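Local coordinates for protein intracellular serine protease (Bacillus licheniformis, PDB 4ZOQ) that is probably a subtilisin-like serine endopeptidase acting in lanthipeptide processing, with this chain as its N-terminal prodomain, at residues A[39-44]-A[55-60]. Sequence-based numbering, arbitrary orientation.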
loop_
_atom_site.group_PDB
_atom_site.type_symbol
_atom_site.label_atom_id
_atom_site.label_comp_id
_atom_site.label_asym_id
_atom_site.label_seq_id
_atom_site.Cartn_x
_atom_site.Cartn_y
_atom_site.Cartn_z
ATOM N N LYS A 39 15.502 18.688 -14.954
ATOM C CA LYS A 39 16.556 19.683 -14.763
ATOM C C LYS A 39 16.011 21.110 -14.790
ATOM O O LYS A 39 16.694 22.028 -14.345
ATOM C CB LYS A 39 17.687 19.520 -15.780
ATOM C CG LYS A 39 18.537 18.281 -15.537
ATOM C CD LYS A 39 18.904 18.230 -14.049
ATOM C CE LYS A 39 20.173 17.447 -13.762
ATOM N NZ LYS A 39 20.886 18.022 -12.570
ATOM N N ASP A 40 14.797 21.302 -15.308
ATOM C CA ASP A 40 14.224 22.649 -15.357
ATOM C C ASP A 40 13.457 23.038 -14.078
ATOM O O ASP A 40 12.682 23.994 -14.085
ATOM C CB ASP A 40 13.311 22.818 -16.575
ATOM C CG ASP A 40 14.032 22.566 -17.888
ATOM O OD1 ASP A 40 15.278 22.693 -17.913
ATOM O OD2 ASP A 40 13.355 22.280 -18.903
ATOM N N LYS A 41 13.735 22.354 -12.972
ATOM C CA LYS A 41 13.089 22.667 -11.709
ATOM C C LYS A 41 13.471 24.084 -11.263
ATOM O O LYS A 41 12.636 24.858 -10.779
ATOM C CB LYS A 41 13.472 21.642 -10.652
ATOM C CG LYS A 41 13.146 22.023 -9.215
ATOM C CD LYS A 41 14.063 21.275 -8.262
ATOM C CE LYS A 41 13.767 21.569 -6.799
ATOM N NZ LYS A 41 14.587 22.667 -6.223
ATOM N N SER A 42 14.756 24.397 -11.415
ATOM C CA SER A 42 15.310 25.719 -11.103
ATOM C C SER A 42 14.651 26.861 -11.877
ATOM O O SER A 42 14.461 27.930 -11.323
ATOM C CB SER A 42 16.822 25.723 -11.364
ATOM O OG SER A 42 17.095 25.319 -12.696
ATOM N N LYS A 43 14.239 26.631 -13.116
ATOM C CA LYS A 43 13.764 27.733 -13.934
ATOM C C LYS A 43 12.291 27.880 -13.601
ATOM O O LYS A 43 11.677 28.924 -13.835
ATOM C CB LYS A 43 13.920 27.418 -15.428
ATOM C CG LYS A 43 15.348 27.234 -15.882
ATOM C CD LYS A 43 15.484 27.077 -17.393
ATOM C CE LYS A 43 16.964 27.096 -17.783
ATOM N NZ LYS A 43 17.204 26.939 -19.244
ATOM N N LEU A 44 11.764 26.842 -12.955
ATOM C CA LEU A 44 10.387 26.821 -12.494
ATOM C C LEU A 44 10.220 27.598 -11.214
ATOM O O LEU A 44 9.267 28.361 -11.064
ATOM C CB LEU A 44 9.955 25.369 -12.269
ATOM C CG LEU A 44 8.650 25.085 -11.530
ATOM C CD1 LEU A 44 7.445 25.595 -12.266
ATOM C CD2 LEU A 44 8.528 23.610 -11.252
ATOM N N ALA A 55 5.330 27.202 -5.540
ATOM C CA ALA A 55 5.521 25.982 -6.290
ATOM C C ALA A 55 6.306 24.965 -5.477
ATOM O O ALA A 55 7.475 25.174 -5.115
ATOM C CB ALA A 55 6.248 26.280 -7.586
ATOM N N ASP A 56 5.647 23.846 -5.212
ATOM C CA ASP A 56 6.227 22.768 -4.436
ATOM C C ASP A 56 6.552 21.660 -5.402
ATOM O O ASP A 56 5.657 21.054 -5.969
ATOM C CB ASP A 56 5.255 22.285 -3.370
ATOM C CG ASP A 56 5.872 21.272 -2.426
ATOM O OD1 ASP A 56 6.990 20.784 -2.712
ATOM O OD2 ASP A 56 5.204 20.915 -1.425
ATOM N N VAL A 57 7.836 21.402 -5.596
ATOM C CA VAL A 57 8.265 20.472 -6.622
ATOM C C VAL A 57 8.818 19.225 -5.999
ATOM O O VAL A 57 9.562 19.296 -5.014
ATOM C CB VAL A 57 9.337 21.066 -7.528
ATOM C CG1 VAL A 57 9.511 20.201 -8.765
ATOM C CG2 VAL A 57 8.955 22.463 -7.911
ATOM N N ILE A 58 8.389 18.087 -6.543
ATOM C CA ILE A 58 9.004 16.795 -6.284
ATOM C C ILE A 58 10.107 16.623 -7.305
ATOM O O ILE A 58 9.854 16.229 -8.447
ATOM C CB ILE A 58 7.974 15.615 -6.352
ATOM C CG1 ILE A 58 6.792 15.875 -5.424
ATOM C CG2 ILE A 58 8.623 14.279 -5.959
ATOM C CD1 ILE A 58 5.609 14.968 -5.676
ATOM N N GLU A 59 11.330 16.947 -6.901
ATOM C CA GLU A 59 12.447 17.119 -7.838
ATOM C C GLU A 59 12.728 15.937 -8.761
ATOM O O GLU A 59 12.987 16.108 -9.946
ATOM C CB GLU A 59 13.723 17.399 -7.046
ATOM C CG GLU A 59 14.970 17.518 -7.907
ATOM C CD GLU A 59 16.177 17.958 -7.099
ATOM O OE1 GLU A 59 15.988 18.371 -5.930
ATOM O OE2 GLU A 59 17.316 17.833 -7.607
ATOM N N GLU A 60 12.685 14.735 -8.209
ATOM C CA GLU A 60 13.095 13.559 -8.961
ATOM C C GLU A 60 12.159 13.239 -10.108
ATOM O O GLU A 60 12.539 12.579 -11.061
ATOM C CB GLU A 60 13.235 12.360 -8.033
ATOM C CG GLU A 60 14.388 12.485 -7.035
ATOM C CD GLU A 60 14.004 13.268 -5.802
ATOM O OE1 GLU A 60 12.958 13.950 -5.818
ATOM O OE2 GLU A 60 14.738 13.191 -4.795
#
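Leu44 and Val57 meet tip to tip, CD2 of the leucine lying 3.6 Å from CG2 of the valine. Leu44 carries CG anti to its own N (chi1 168°), which brings its methyls toward strand 54-58. Val57 uses both methyls. While CG2 faces Leu44, CG1 lies 4.1 Å from CG of Lys41, whose chain passes it at a slant. The valine is thus touched by two residues one helical turn apart.

Lys41 runs nearly straight from CB to CE, then bends at chi4 (-94°). Its methylene part crosses the side chain of Glu59 at about a right angle. CD of Lys41 is 3.9 Å from CG of Glu59, and CE of Lys41 is 4.0 Å from OE1 of Glu59. The ammonium group stays farther off, with NZ of Lys41 4.5 Å from OE1 of Glu59, too far for a salt bridge, though the opposite charges probably still attract weakly. Replacing Lys41 with alanine is likely to thin the cover over CG1 of Val57 and leave the Glu59 carboxylate without this nearby positive charge.

The contact joins the first helix of the prodomain to an outermost strand of its four-stranded antiparallel sheet, in a ferredoxin-like alpha/beta sandwich, as in subtilisin propeptides. Leu44 is buried, and also touches Ala64 of the neighbouring strand and Phe76 and Leu80 of helix 70-80. Asp56 and Ile58 point away from the helix and meet the protease chain: Asp56 forms a salt bridge with Lys121 of that chain, and Ile58 packs on its Tyr117. The strand therefore has one side for the prodomain core and one for the protease. No hydrogen bond links helix and strand here, so the contact rests on apolar packing, with a loose charge pair at its exposed end.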